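Local coordinates for protein AAC3-I (Uncultured bacterium, PDB 5HMN) that probably transfers an acetyl group from acetyl-coenzyme A to aminoglycoside antibiotics, thereby conferring resistance, at residues 41-44 against 45-49; 134-137 against 138-141. All coordinates share one frame; numbering follows the deposited sequence.

Interaction 1: 41-44 against 45-49; sequences RGAY and SRRLL
The amide of Ser45 closes the first turn of helix 42-49 on the carbonyl of the N-cap residue, Arg41, with N to O at 3.0 Å and a nearly straight N-H...O angle of 174°. This helix precedes strand 54-61 of the GNAT fold, and the segment 41-49 holds the whole of it together with its N-cap. The regular spacing of four continues: Arg46 N meets Gly42 O at 2.8 Å, Arg47 N meets Ala43 O at 3.1 Å, and Leu48 N meets Tyr44 O at 3.2 Å. The side chain of Ser45 packs against Val15 and Glu19 of helix 15-28.

Tyr44 sends its ring off the helix. With CG anti to the backbone N (chi1 175°), the ring is directed to the second subunit, where OH bonds to the backbone O of Lys76 and Arg81 packs against it; Arg41 adds a salt bridge to Glu80 of that subunit. Arg46 instead pairs with Glu50 one turn on, and it touches Val15 as Leu49 does. Leu48 and Leu49 both rest on Phe54, and Leu48 also meets Lys76 of the second subunit.

Arg47 folds back along the helix toward its N terminus. A bend at chi3 (-57°) brings the guanidinium over Ala43 O, which sits 3.6 Å from its plane, offset toward the rim. The two terminal nitrogens then settle on neighbouring residues: NH2 lies 3.9 Å from Tyr44 CA, and NH1 comes to 3.8 Å from the methyl carbon CB of Ala43.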
# COMPACT_ATOMS: atom_id res chain seq x y z
N ARG C 41 -16.72 13.08 -5.32
CA ARG C 41 -17.65 13.97 -4.65
C ARG C 41 -17.07 14.39 -3.31
O ARG C 41 -16.21 13.70 -2.77
CB ARG C 41 -19.00 13.30 -4.45
CG ARG C 41 -19.47 12.52 -5.65
CD ARG C 41 -20.39 11.39 -5.22
NE ARG C 41 -20.72 10.50 -6.32
CZ ARG C 41 -21.56 9.47 -6.23
NH1 ARG C 41 -22.15 9.20 -5.08
NH2 ARG C 41 -21.81 8.72 -7.30
N GLY C 42 -17.55 15.51 -2.77
CA GLY C 42 -17.07 16.00 -1.49
C GLY C 42 -17.29 15.00 -0.38
O GLY C 42 -16.49 14.90 0.55
N ALA C 43 -18.38 14.24 -0.48
CA ALA C 43 -18.71 13.23 0.52
C ALA C 43 -17.67 12.11 0.53
O ALA C 43 -17.20 11.71 1.60
CB ALA C 43 -20.10 12.67 0.26
N TYR C 44 -17.32 11.62 -0.65
CA TYR C 44 -16.32 10.57 -0.78
C TYR C 44 -14.96 11.04 -0.28
O TYR C 44 -14.29 10.35 0.49
CB TYR C 44 -16.21 10.11 -2.24
CG TYR C 44 -15.10 9.11 -2.52
CD1 TYR C 44 -13.82 9.53 -2.85
CD2 TYR C 44 -15.34 7.74 -2.45
CE1 TYR C 44 -12.81 8.63 -3.10
CE2 TYR C 44 -14.34 6.83 -2.71
CZ TYR C 44 -13.07 7.28 -3.03
OH TYR C 44 -12.05 6.39 -3.28
N SER C 45 -14.56 12.23 -0.73
CA SER C 45 -13.28 12.80 -0.32
C SER C 45 -13.24 13.03 1.18
O SER C 45 -12.22 12.85 1.82
CB SER C 45 -13.02 14.11 -1.07
OG SER C 45 -13.00 13.91 -2.47
N ARG C 46 -14.38 13.43 1.75
CA ARG C 46 -14.41 13.69 3.18
C ARG C 46 -14.23 12.44 4.04
O ARG C 46 -13.44 12.43 4.98
CB ARG C 46 -15.72 14.35 3.57
CG ARG C 46 -15.80 14.55 5.05
CD ARG C 46 -17.03 15.33 5.44
NE ARG C 46 -16.83 16.01 6.72
CZ ARG C 46 -16.77 15.40 7.89
NH1 ARG C 46 -16.89 14.08 7.97
NH2 ARG C 46 -16.58 16.11 8.99
N ARG C 47 -14.98 11.39 3.72
CA ARG C 47 -14.90 10.15 4.49
C ARG C 47 -13.50 9.55 4.41
O ARG C 47 -13.03 8.89 5.34
CB ARG C 47 -15.93 9.15 3.99
CG ARG C 47 -17.35 9.45 4.45
CD ARG C 47 -18.27 8.28 4.20
NE ARG C 47 -18.29 7.91 2.79
CZ ARG C 47 -19.07 8.48 1.88
NH1 ARG C 47 -19.90 9.45 2.25
NH2 ARG C 47 -19.04 8.08 0.62
N LEU C 48 -12.82 9.79 3.29
CA LEU C 48 -11.45 9.33 3.13
C LEU C 48 -10.51 10.08 4.07
O LEU C 48 -9.60 9.50 4.66
CB LEU C 48 -10.99 9.51 1.68
CG LEU C 48 -9.56 9.06 1.35
CD1 LEU C 48 -9.37 7.58 1.66
CD2 LEU C 48 -9.23 9.36 -0.11
N LEU C 49 -10.76 11.38 4.24
CA LEU C 49 -9.94 12.22 5.10
C LEU C 49 -10.14 11.94 6.59
O LEU C 49 -9.25 12.19 7.41
CB LEU C 49 -10.23 13.70 4.81
CG LEU C 49 -9.60 14.22 3.51
CD1 LEU C 49 -10.09 15.63 3.20
CD2 LEU C 49 -8.08 14.21 3.61

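Interaction 2: 134-137 against 138-141; sequences IALY and SKLG. With COA (coenzyme A), chain J.
Ser138 grips the carbonyl of Ile134 twice: its amide N reaches Ile134 O at 2.8 Å and its OG donates to the same oxygen at 2.6 Å. The two donors approach from opposite faces of the carbonyl plane, the hydroxyl lying above that plane. The side chain can reach back one turn because OG stands beside its own backbone N (chi1 -61°).

Tyr137 takes part through its carbonyl and through its ring. The carbonyl O receives Gly141 N at 2.9 Å and, less squarely, Leu140 N, both from one face, as the helix runs out into strand 142-152. The ring leaves the helix well away from the carbonyl, packs on Val122 and Ala124 of strand 119-124 and on Leu89 of strand 82-91, and presents an edge to the sulfur of coenzyme A. Ring atom CE2 lies 3.4 Å from S1P, close to the ring plane; the still shorter approach modelled for OH is doubtful. Phe149 of the second subunit meets the same ring, the planes inclined at about 50°.

In the GNAT fold coenzyme A lies between two parallel strands that splay apart, its pyrophosphate at the N-terminal end of the helix after the first; here these are strands 82-91 and 119-124 with helix 100-115, and helix 131-140 runs beside the adenosine part. Leu136 points CD1 at the ribose end, 3.5 Å from C5B, and the same methyl touches Lys139 CE at 3.8 Å. Lys139 bends at chi4 and carries NZ to Thr102 OG1, which itself bonds to the cofactor. Ala135 sets its methyl CB against the adenine, 3.5 Å from N3A.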
# COMPACT_ATOMS: atom_id res chain seq x y z
N ILE C 134 14.58 9.66 -6.89
CA ILE C 134 15.49 8.61 -6.45
C ILE C 134 16.64 9.18 -5.62
O ILE C 134 17.04 8.58 -4.62
CB ILE C 134 16.06 7.82 -7.65
CG1 ILE C 134 14.92 7.23 -8.47
CG2 ILE C 134 17.00 6.72 -7.17
CD1 ILE C 134 15.39 6.40 -9.64
N ALA C 135 17.16 10.33 -6.03
CA ALA C 135 18.19 11.01 -5.25
C ALA C 135 17.63 11.43 -3.90
O ALA C 135 18.33 11.39 -2.88
CB ALA C 135 18.73 12.22 -6.00
N LEU C 136 16.36 11.83 -3.90
CA LEU C 136 15.66 12.19 -2.67
C LEU C 136 15.47 11.00 -1.76
O LEU C 136 15.69 11.08 -0.56
CB LEU C 136 14.29 12.81 -3.01
CG LEU C 136 13.36 13.11 -1.84
CD1 LEU C 136 13.79 14.38 -1.12
CD2 LEU C 136 11.92 13.22 -2.30
N TYR C 137 15.03 9.88 -2.32
CA TYR C 137 14.74 8.71 -1.51
C TYR C 137 16.01 8.00 -1.04
O TYR C 137 16.03 7.39 0.02
CB TYR C 137 13.85 7.74 -2.29
CG TYR C 137 12.46 8.29 -2.55
CD1 TYR C 137 11.86 9.16 -1.65
CD2 TYR C 137 11.76 7.94 -3.69
CE1 TYR C 137 10.59 9.66 -1.88
CE2 TYR C 137 10.49 8.44 -3.93
CZ TYR C 137 9.92 9.30 -3.02
OH TYR C 137 8.65 9.79 -3.25
N SER C 138 17.08 8.09 -1.84
CA SER C 138 18.33 7.41 -1.50
C SER C 138 19.01 8.03 -0.28
O SER C 138 19.72 7.36 0.47
CB SER C 138 19.29 7.43 -2.69
OG SER C 138 18.73 6.76 -3.80
N LYS C 139 18.77 9.33 -0.08
CA LYS C 139 19.34 10.05 1.05
C LYS C 139 18.60 9.74 2.36
O LYS C 139 19.18 9.79 3.44
CB LYS C 139 19.32 11.56 0.79
CG LYS C 139 17.93 12.17 0.91
CD LYS C 139 17.84 13.60 0.40
CE LYS C 139 16.77 14.36 1.18
NZ LYS C 139 17.21 15.74 1.55
N LEU C 140 17.32 9.40 2.25
CA LEU C 140 16.48 9.22 3.44
C LEU C 140 16.33 7.77 3.85
O LEU C 140 16.16 7.47 5.03
CB LEU C 140 15.10 9.83 3.20
CG LEU C 140 15.03 11.35 3.15
CD1 LEU C 140 13.62 11.78 2.81
CD2 LEU C 140 15.46 11.95 4.49
N GLY C 141 16.39 6.86 2.89
CA GLY C 141 16.16 5.46 3.18
C GLY C 141 17.15 4.51 2.53
O GLY C 141 18.18 4.93 2.02
N1A COA J . 18.51 16.17 -8.91
C2A COA J . 19.39 15.68 -7.99
N3A COA J . 19.13 15.60 -6.68
C4A COA J . 17.92 16.02 -6.27
C5A COA J . 17.04 16.52 -7.14
C6A COA J . 17.34 16.60 -8.47
N6A COA J . 16.62 17.05 -9.61
N7A COA J . 15.96 16.86 -6.46
C8A COA J . 16.17 16.60 -5.17
N9A COA J . 17.39 16.08 -5.06
C1B COA J . 18.02 15.66 -3.91
C2B COA J . 18.94 16.49 -3.49
O2B COA J . 19.89 15.75 -2.70
C3B COA J . 18.22 17.42 -2.54
O3B COA J . 18.99 17.98 -1.64
P3B COA J . 19.90 19.22 -1.97
O7A COA J . 20.40 19.71 -0.69
O8A COA J . 21.02 18.78 -2.78
O9A COA J . 19.21 20.30 -2.72
C4B COA J . 17.23 16.38 -1.87
O4B COA J . 16.92 15.50 -2.75
C5B COA J . 15.94 17.10 -1.41
O5B COA J . 15.39 17.93 -2.38
P1A COA J . 14.01 18.60 -2.13
O1A COA J . 14.15 19.99 -2.44
O2A COA J . 13.64 18.43 -0.77
O3A COA J . 13.06 18.02 -3.17
P2A COA J . 11.94 18.77 -3.90
O4A COA J . 11.25 19.60 -3.00
O5A COA J . 12.50 19.50 -4.97
O6A COA J . 11.04 17.75 -4.63
CBP COA J . 10.39 15.90 -5.94
CCP COA J . 11.51 16.56 -5.11
CDP COA J . 9.15 15.70 -5.09
CEP COA J . 10.84 14.51 -6.42
CAP COA J . 10.10 16.80 -7.11
OAP COA J . 11.17 16.71 -7.96
C9P COA J . 8.88 16.39 -7.88
O9P COA J . 7.82 16.74 -7.55
N8P COA J . 8.99 15.61 -9.05
C7P COA J . 7.88 15.24 -9.83
C6P COA J . 7.04 14.07 -9.31
C5P COA J . 7.79 12.86 -8.69
O5P COA J . 8.77 12.38 -9.20
N4P COA J . 7.25 12.34 -7.47
C3P COA J . 7.78 11.24 -6.74
C2P COA J . 6.69 10.21 -6.35
S1P COA J . 7.38 9.01 -5.22

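From the N terminus, the chain passes strand 5-9 and two helices before interaction 1 takes up the whole of helix 42-49 and its N-cap; it then runs through strands 54-61, 64-75 and 82-91, helix 100-115 and strand 119-124 before interaction 2 ends helix 131-140. Each contact closes just a helical turn, and the two stand in series, neither nesting nor crossing. The centres of interactions 1 and 2 are about 32 Å apart, on opposite sides of the chain's centre. Interaction 1 ties helix 15-28 and strand 54-61 to the second subunit, whereas interaction 2 brings together helix 100-115, strand 119-124 and coenzyme A and also meets that subunit.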